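Local coordinates for hypothetical protein (Pyrococcus furiosus, PDB 1YB3) that is of unknown function but belongs to the DUF3201 family and folds into a seven-stranded antiparallel sheet packed with helices, at residues 112-117 against 140-145; 68-73 against 85-90. One frame throughout, in Å; residues are numbered along the deposited sequence.

Contact 1: 112-117 against 140-145; sequences YGAENF and SDEEMI
E142 reaches across to the backbone of G113 and A114, and its carboxylate is the one side-chain group that makes a hydrogen bond between 112-117 and 140-145. The backbone N of A114 donates to E142 OE1 at 2.8 Å with an N-H...O angle of 161°. That N-H comes down on the oxygen from above the carboxylate plane, 49° out of it. A bend at chi2 (-69°) turns CD off the line of the chain; the carboxylate oxygen E142 OE1 comes within 3.6 Å of G113 CA. The methyl CB of A114 lies 3.4 Å from the same E142 OE1. A side chain on G113 would run into that oxygen. The setting is the point where strand 108-112 gives way to a loop and strand 144-150 begins; the two strands are antiparallel neighbours in the sheet, and Y112 pairs with N146 through backbone bonds. Ahead of the strand, S140 forms an ST turn, its OG accepting from the backbone N of E142 at 3.3 Å; S140 OG also hydrogen-bonds to I137 O. An alanine at E142 would probably deprive the A114 N-H of its acceptor and open a gap beside G113. The other carboxylate oxygen, OE2, lies close to the like-charged E119, which may raise the proton affinity of one of the two acids. The CB of Y112 points away from 140-145, and one face of its ring is met by N116 of its own segment, with N116 CB 3.5 Å above the ring centre of Y112, while the Y112 hydroxyl bonds to E148.

Contact 2: 68-73 against 85-90; sequences FAVKPG and FVFAFP
F87 brings the edge of its ring up to the turn that ends 68-73, and its atoms can be followed outward one by one. CA comes first: F87 CA makes a CH...O contact of 3.3 Å with G73 O. The CB of F87 is already more distant from that oxygen, at 4.1 Å. The first torsion (chi1 -82°) sets CG beside the backbone N and anti to the carbonyl carbon. Farther out, F87 CD1 meets P72 O at 3.7 Å, the carbonyl lying at the ring edge and near the ring plane. F87 CE1 lies 3.9 Å from the same P72 O; V70 O comes up obliquely, a little farther off. At the tip, F87 CZ reaches the methyl CG1 of V70 at 4.4 Å, a loose apolar touch.

Beside the ring the backbones are joined directly, A88 N donating to G73 O at 2.8 Å. The same carbonyl also accepts from a water that bonds weakly to V86 O. A second water bridges P72 O and A88 O, donating to both. The cis peptide before P72 and the positive phi of G73 (81°) accompany the sharp reversal of the chain here, and a CB on G73 would clash with A88 O.

The turn leads from strand 65-71 into strand 74-79, which lies between 65-71 and 82-90 in the antiparallel sheet; F87 meets F165 of helix 155-171, the ring planes about 10° apart, and the C-terminal L175 touches both P72 and F87.

How the contacts relate
From the N terminus, contact 2 closes first: 68-73 meets 85-90 after the chain has run up strand 74-79 and back along 82-90. Helix 96-105 and strand 108-112 follow, and contact 1 then joins 112-117 to 140-145 around a loop holding strand 120-123 and helix 130-138. The two loops are in series, neither enclosing nor crossing the other. They nonetheless meet in space, because strands 82-90 and 144-150 are sheet neighbours: I145 N probably bonds to F89 O, and the selenomethionine M144 packs its CE against F89 and P90. Together they tie the sheet from 65-71 across to 108-112.

Contact 1: 112-117 against 140-145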
ATOM      1  N   TYR A 112      -3.245   2.981   8.275  1.00 18.28           N
ATOM      2  CA  TYR A 112      -2.972   2.198   9.494  1.00 18.86           C
ATOM      3  C   TYR A 112      -1.633   2.542  10.102  1.00 22.99           C
ATOM      4  O   TYR A 112      -0.774   3.081   9.429  1.00 21.27           O
ATOM      5  CB  TYR A 112      -3.085   0.687   9.208  1.00 20.41           C
ATOM      6  CG  TYR A 112      -2.246   0.131   8.066  1.00 22.02           C
ATOM      7  CD1 TYR A 112      -0.898  -0.196   8.243  1.00 21.70           C
ATOM      8  CD2 TYR A 112      -2.824  -0.095   6.806  1.00 21.97           C
ATOM      9  CE1 TYR A 112      -0.126  -0.735   7.175  1.00 21.78           C
ATOM     10  CE2 TYR A 112      -2.076  -0.631   5.744  1.00 22.76           C
ATOM     11  CZ  TYR A 112      -0.729  -0.943   5.932  1.00 21.61           C
ATOM     12  OH  TYR A 112       0.018  -1.477   4.890  1.00 21.56           O
ATOM     13  N   GLY A 113      -1.461   2.246  11.395  1.00 20.35           N
ATOM     14  CA  GLY A 113      -0.176   2.447  12.069  1.00 23.37           C
ATOM     15  C   GLY A 113       0.797   1.306  11.833  1.00 25.82           C
ATOM     16  O   GLY A 113       0.874   0.764  10.729  1.00 27.51           O
ATOM     17  N   ALA A 114       1.534   0.925  12.883  1.00 26.92           N
ATOM     18  CA  ALA A 114       2.571  -0.110  12.769  1.00 28.56           C
ATOM     19  C   ALA A 114       2.057  -1.464  12.268  1.00 29.28           C
ATOM     20  O   ALA A 114       2.733  -2.124  11.487  1.00 31.96           O
ATOM     21  CB  ALA A 114       3.312  -0.287  14.092  1.00 29.68           C
ATOM     22  N   GLU A 115       0.865  -1.860  12.715  1.00 27.28           N
ATOM     23  CA  GLU A 115       0.247  -3.121  12.280  1.00 27.83           C
ATOM     24  C   GLU A 115      -1.088  -2.907  11.571  1.00 26.63           C
ATOM     25  O   GLU A 115      -2.011  -2.331  12.149  1.00 26.14           O
ATOM     26  CB  GLU A 115       0.024  -4.055  13.485  1.00 30.40           C
ATOM     27  CG  GLU A 115       1.240  -4.235  14.397  1.00 35.68           C
ATOM     28  CD  GLU A 115       2.418  -4.903  13.714  1.00 38.43           C
ATOM     29  OE1 GLU A 115       2.217  -5.607  12.700  1.00 38.74           O
ATOM     30  OE2 GLU A 115       3.554  -4.723  14.206  1.00 43.70           O
ATOM     31  N   ASN A 116      -1.217  -3.388  10.326  1.00 22.45           N
ATOM     32  CA  ASN A 116      -2.485  -3.212   9.619  1.00 22.34           C
ATOM     33  C   ASN A 116      -3.675  -3.895  10.279  1.00 21.76           C
ATOM     34  O   ASN A 116      -4.772  -3.379  10.248  1.00 27.26           O
ATOM     35  CB  ASN A 116      -2.392  -3.595   8.124  1.00 21.65           C
ATOM     36  CG  ASN A 116      -1.955  -5.035   7.897  1.00 23.93           C
ATOM     37  OD1 ASN A 116      -1.641  -5.778   8.846  1.00 24.39           O
ATOM     38  ND2 ASN A 116      -1.921  -5.442   6.622  1.00 24.58           N
ATOM     39  N   PHE A 117      -3.449  -5.054  10.887  1.00 24.72           N
ATOM     40  CA  PHE A 117      -4.557  -5.801  11.475  1.00 26.48           C
ATOM     41  C   PHE A 117      -5.038  -5.178  12.800  1.00 30.03           C
ATOM     42  O   PHE A 117      -6.170  -5.428  13.237  1.00 32.47           O
ATOM     43  CB  PHE A 117      -4.169  -7.271  11.667  1.00 27.98           C
ATOM     44  CG  PHE A 117      -3.164  -7.496  12.754  1.00 27.92           C
ATOM     45  CD1 PHE A 117      -3.586  -7.781  14.061  1.00 30.89           C
ATOM     46  CD2 PHE A 117      -1.803  -7.417  12.495  1.00 28.83           C
ATOM     47  CE1 PHE A 117      -2.667  -7.982  15.073  1.00 30.20           C
ATOM     48  CE2 PHE A 117      -0.869  -7.617  13.506  1.00 30.86           C
ATOM     49  CZ  PHE A 117      -1.311  -7.902  14.805  1.00 30.17           C
ATOM     50  N   SER A 140      -3.737   8.862  18.821  1.00 32.19           N
ATOM     51  CA  SER A 140      -3.087   7.548  18.836  1.00 33.27           C
ATOM     52  C   SER A 140      -1.675   7.592  19.419  1.00 33.70           C
ATOM     53  O   SER A 140      -1.153   8.667  19.727  1.00 34.77           O
ATOM     54  CB  SER A 140      -3.025   6.980  17.415  1.00 34.05           C
ATOM     55  OG  SER A 140      -2.000   7.632  16.674  1.00 33.46           O
ATOM     56  N   ASP A 141      -1.072   6.413  19.559  1.00 33.27           N
ATOM     57  CA  ASP A 141       0.316   6.267  19.998  1.00 35.97           C
ATOM     58  C   ASP A 141       1.239   5.904  18.815  1.00 35.81           C
ATOM     59  O   ASP A 141       2.331   5.364  19.011  1.00 35.63           O
ATOM     60  CB  ASP A 141       0.401   5.170  21.076  1.00 36.36           C
ATOM     61  CG  ASP A 141      -0.038   3.807  20.554  1.00 37.54           C
ATOM     62  OD1 ASP A 141      -1.054   3.754  19.819  1.00 36.46           O
ATOM     63  OD2 ASP A 141       0.630   2.788  20.873  1.00 38.72           O
ATOM     64  N   GLU A 142       0.797   6.205  17.593  1.00 33.68           N
ATOM     65  CA  GLU A 142       1.519   5.760  16.394  1.00 33.90           C
ATOM     66  C   GLU A 142       2.301   6.913  15.745  1.00 34.54           C
ATOM     67  O   GLU A 142       1.733   7.969  15.460  1.00 39.44           O
ATOM     68  CB  GLU A 142       0.549   5.108  15.395  1.00 33.14           C
ATOM     69  CG  GLU A 142      -0.174   3.832  15.906  1.00 34.09           C
ATOM     70  CD  GLU A 142       0.737   2.627  16.079  1.00 36.19           C
ATOM     71  OE1 GLU A 142       1.615   2.390  15.227  1.00 36.75           O
ATOM     72  OE2 GLU A 142       0.572   1.892  17.076  1.00 39.74           O
ATOM     73  N   GLU A 143       3.603   6.710  15.542  1.00 33.40           N
ATOM     74  CA  GLU A 143       4.470   7.732  14.947  1.00 33.31           C
ATOM     75  C   GLU A 143       4.469   7.701  13.408  1.00 30.49           C
ATOM     76  O   GLU A 143       4.461   8.753  12.772  1.00 32.14           O
ATOM     77  CB  GLU A 143       5.897   7.609  15.492  1.00 36.60           C
ATOM     78  CG  GLU A 143       6.983   8.407  14.745  1.00 41.65           C
ATOM     79  CD  GLU A 143       6.724   9.915  14.678  1.00 43.96           C
ATOM     80  OE1 GLU A 143       5.863  10.439  15.432  1.00 44.51           O
ATOM     81  OE2 GLU A 143       7.398  10.578  13.859  1.00 44.32           O
HETATM   82  N   MSE A 144       4.489   6.502  12.832  1.00 28.66           N
HETATM   83  CA  MSE A 144       4.503   6.340  11.362  1.00 26.05           C
HETATM   84  C   MSE A 144       3.109   5.928  10.898  1.00 26.54           C
HETATM   85  O   MSE A 144       2.524   4.977  11.440  1.00 25.32           O
HETATM   86  CB  MSE A 144       5.533   5.278  10.948  1.00 29.59           C
HETATM   87  CG  MSE A 144       6.973   5.591  11.365  1.00 35.63           C
HETATM   88 SE   MSE A 144       7.638   7.222  10.510  1.00 46.66          SE
HETATM   89  CE  MSE A 144       7.308   6.713   8.683  1.00 38.54           C
ATOM     90  N   ILE A 145       2.566   6.645   9.913  1.00 20.77           N
ATOM     91  CA  ILE A 145       1.235   6.345   9.392  1.00 16.89           C
ATOM     92  C   ILE A 145       1.386   5.842   7.962  1.00 20.43           C
ATOM     93  O   ILE A 145       2.020   6.507   7.143  1.00 19.61           O
ATOM     94  CB  ILE A 145       0.300   7.592   9.392  1.00 19.57           C
ATOM     95  CG1 ILE A 145       0.313   8.330  10.758  1.00 22.07           C
ATOM     96  CG2 ILE A 145      -1.125   7.239   8.909  1.00 19.75           C
ATOM     97  CD1 ILE A 145       0.004   7.443  12.003  1.00 23.89           C
TER

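Contact 2: 68-73 against 85-90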
ATOM      1  N   PHE A  68       8.929  -4.979  -2.982  1.00 16.61           N
ATOM      2  CA  PHE A  68      10.199  -4.244  -3.123  1.00 16.12           C
ATOM      3  C   PHE A  68      10.036  -2.829  -2.589  1.00 17.97           C
ATOM      4  O   PHE A  68       8.983  -2.219  -2.777  1.00 16.70           O
ATOM      5  CB  PHE A  68      10.732  -4.243  -4.570  1.00 17.41           C
ATOM      6  CG  PHE A  68       9.788  -3.668  -5.596  1.00 16.71           C
ATOM      7  CD1 PHE A  68       9.870  -2.305  -5.962  1.00 17.23           C
ATOM      8  CD2 PHE A  68       8.820  -4.473  -6.219  1.00 18.05           C
ATOM      9  CE1 PHE A  68       9.013  -1.776  -6.936  1.00 17.05           C
ATOM     10  CE2 PHE A  68       7.972  -3.953  -7.181  1.00 16.24           C
ATOM     11  CZ  PHE A  68       8.057  -2.576  -7.531  1.00 15.27           C
ATOM     12  N   ALA A  69      11.071  -2.339  -1.900  1.00 15.63           N
ATOM     13  CA  ALA A  69      11.087  -0.977  -1.346  1.00 16.73           C
ATOM     14  C   ALA A  69      11.226   0.090  -2.429  1.00 15.45           C
ATOM     15  O   ALA A  69      11.945  -0.097  -3.437  1.00 16.34           O
ATOM     16  CB  ALA A  69      12.268  -0.848  -0.372  1.00 19.26           C
ATOM     17  N   VAL A  70      10.532   1.204  -2.199  1.00 15.17           N
ATOM     18  CA  VAL A  70      10.691   2.443  -2.966  1.00 15.87           C
ATOM     19  C   VAL A  70      10.924   3.533  -1.918  1.00 16.16           C
ATOM     20  O   VAL A  70      10.033   3.869  -1.170  1.00 17.50           O
ATOM     21  CB  VAL A  70       9.443   2.788  -3.808  1.00 14.75           C
ATOM     22  CG1 VAL A  70       9.688   4.085  -4.633  1.00 17.46           C
ATOM     23  CG2 VAL A  70       9.023   1.625  -4.734  1.00 16.71           C
ATOM     24  N   LYS A  71      12.148   4.038  -1.841  1.00 18.57           N
ATOM     25  CA  LYS A  71      12.505   5.002  -0.793  1.00 16.94           C
ATOM     26  C   LYS A  71      12.025   6.398  -1.193  1.00 15.36           C
ATOM     27  O   LYS A  71      12.042   6.731  -2.369  1.00 17.48           O
ATOM     28  CB  LYS A  71      14.003   5.006  -0.576  1.00 21.06           C
ATOM     29  CG  LYS A  71      14.567   3.631  -0.219  1.00 25.36           C
ATOM     30  CD  LYS A  71      15.998   3.764   0.263  1.00 28.44           C
ATOM     31  CE  LYS A  71      16.508   2.434   0.762  1.00 33.74           C
ATOM     32  NZ  LYS A  71      17.771   2.640   1.531  1.00 35.95           N
ATOM     33  N   PRO A  72      11.588   7.216  -0.219  1.00 17.22           N
ATOM     34  CA  PRO A  72      11.532   6.955   1.208  1.00 18.89           C
ATOM     35  C   PRO A  72      10.176   6.399   1.644  1.00 17.49           C
ATOM     36  O   PRO A  72       9.117   6.952   1.301  1.00 18.88           O
ATOM     37  CB  PRO A  72      11.763   8.350   1.811  1.00 19.71           C
ATOM     38  CG  PRO A  72      11.102   9.285   0.819  1.00 19.35           C
ATOM     39  CD  PRO A  72      11.131   8.588  -0.534  1.00 18.94           C
ATOM     40  N   GLY A  73      10.211   5.295   2.394  1.00 18.17           N
ATOM     41  CA  GLY A  73       9.023   4.847   3.128  1.00 17.65           C
ATOM     42  C   GLY A  73       7.993   4.082   2.324  1.00 16.00           C
ATOM     43  O   GLY A  73       6.887   3.797   2.817  1.00 19.35           O
ATOM     44  N   PHE A  85       0.519  -0.895  -3.187  1.00 13.59           N
ATOM     45  CA  PHE A  85       1.657  -0.114  -2.749  1.00 13.78           C
ATOM     46  C   PHE A  85       1.273   0.576  -1.460  1.00 12.66           C
ATOM     47  O   PHE A  85       0.088   0.742  -1.150  1.00 14.65           O
ATOM     48  CB  PHE A  85       2.137   0.882  -3.827  1.00 14.98           C
ATOM     49  CG  PHE A  85       1.134   1.968  -4.144  1.00 15.51           C
ATOM     50  CD1 PHE A  85       1.151   3.161  -3.431  1.00 17.78           C
ATOM     51  CD2 PHE A  85       0.204   1.794  -5.160  1.00 16.69           C
ATOM     52  CE1 PHE A  85       0.235   4.184  -3.716  1.00 18.41           C
ATOM     53  CE2 PHE A  85      -0.748   2.812  -5.442  1.00 16.88           C
ATOM     54  CZ  PHE A  85      -0.726   3.999  -4.702  1.00 16.15           C
ATOM     55  N   VAL A  86       2.291   0.929  -0.692  1.00 15.11           N
ATOM     56  CA  VAL A  86       2.081   1.593   0.590  1.00 15.20           C
ATOM     57  C   VAL A  86       3.217   2.567   0.828  1.00 17.18           C
ATOM     58  O   VAL A  86       4.373   2.244   0.530  1.00 15.17           O
ATOM     59  CB  VAL A  86       1.968   0.551   1.760  1.00 18.09           C
ATOM     60  CG1 VAL A  86       3.149  -0.395   1.775  1.00 18.83           C
ATOM     61  CG2 VAL A  86       1.766   1.248   3.128  1.00 18.39           C
ATOM     62  N   PHE A  87       2.898   3.758   1.352  1.00 16.00           N
ATOM     63  CA  PHE A  87       3.924   4.694   1.793  1.00 16.10           C
ATOM     64  C   PHE A  87       3.679   5.055   3.238  1.00 15.25           C
ATOM     65  O   PHE A  87       2.525   5.257   3.631  1.00 17.99           O
ATOM     66  CB  PHE A  87       3.881   5.975   0.965  1.00 17.61           C
ATOM     67  CG  PHE A  87       4.608   5.857  -0.354  1.00 16.34           C
ATOM     68  CD1 PHE A  87       5.954   6.174  -0.432  1.00 15.80           C
ATOM     69  CD2 PHE A  87       3.939   5.441  -1.493  1.00 20.02           C
ATOM     70  CE1 PHE A  87       6.653   6.066  -1.634  1.00 20.74           C
ATOM     71  CE2 PHE A  87       4.640   5.334  -2.727  1.00 22.03           C
ATOM     72  CZ  PHE A  87       5.981   5.648  -2.774  1.00 18.67           C
ATOM     73  N   ALA A  88       4.770   5.155   3.995  1.00 17.40           N
ATOM     74  CA  ALA A  88       4.726   5.524   5.412  1.00 18.63           C
ATOM     75  C   ALA A  88       5.275   6.926   5.559  1.00 19.94           C
ATOM     76  O   ALA A  88       6.337   7.245   4.987  1.00 19.84           O
ATOM     77  CB  ALA A  88       5.558   4.551   6.238  1.00 22.79           C
ATOM     78  N   PHE A  89       4.595   7.747   6.360  1.00 19.15           N
ATOM     79  CA  PHE A  89       5.054   9.102   6.646  1.00 18.97           C
ATOM     80  C   PHE A  89       4.989   9.376   8.158  1.00 22.90           C
ATOM     81  O   PHE A  89       4.054   8.897   8.822  1.00 22.36           O
ATOM     82  CB  PHE A  89       4.201  10.137   5.918  1.00 20.22           C
ATOM     83  CG  PHE A  89       4.197   9.989   4.412  1.00 20.62           C
ATOM     84  CD1 PHE A  89       5.350  10.264   3.668  1.00 21.51           C
ATOM     85  CD2 PHE A  89       3.037   9.617   3.738  1.00 21.20           C
ATOM     86  CE1 PHE A  89       5.339  10.125   2.262  1.00 19.42           C
ATOM     87  CE2 PHE A  89       3.024   9.500   2.346  1.00 21.04           C
ATOM     88  CZ  PHE A  89       4.185   9.755   1.618  1.00 19.98           C
ATOM     89  N   PRO A  90       5.966  10.145   8.696  1.00 26.28           N
ATOM     90  CA  PRO A  90       5.859  10.551  10.104  1.00 26.62           C
ATOM     91  C   PRO A  90       4.602  11.390  10.345  1.00 26.15           C
ATOM     92  O   PRO A  90       4.269  12.276   9.564  1.00 24.58           O
ATOM     93  CB  PRO A  90       7.128  11.391  10.340  1.00 28.62           C
ATOM     94  CG  PRO A  90       8.061  11.035   9.243  1.00 30.10           C
ATOM     95  CD  PRO A  90       7.186  10.683   8.059  1.00 27.79           C
TER
HETATM   96  O   HOH W   1       8.176   8.567   3.443  1.00 26.87           O
HETATM   97  O   HOH W   2       6.188   1.329   3.285  1.00 36.25           O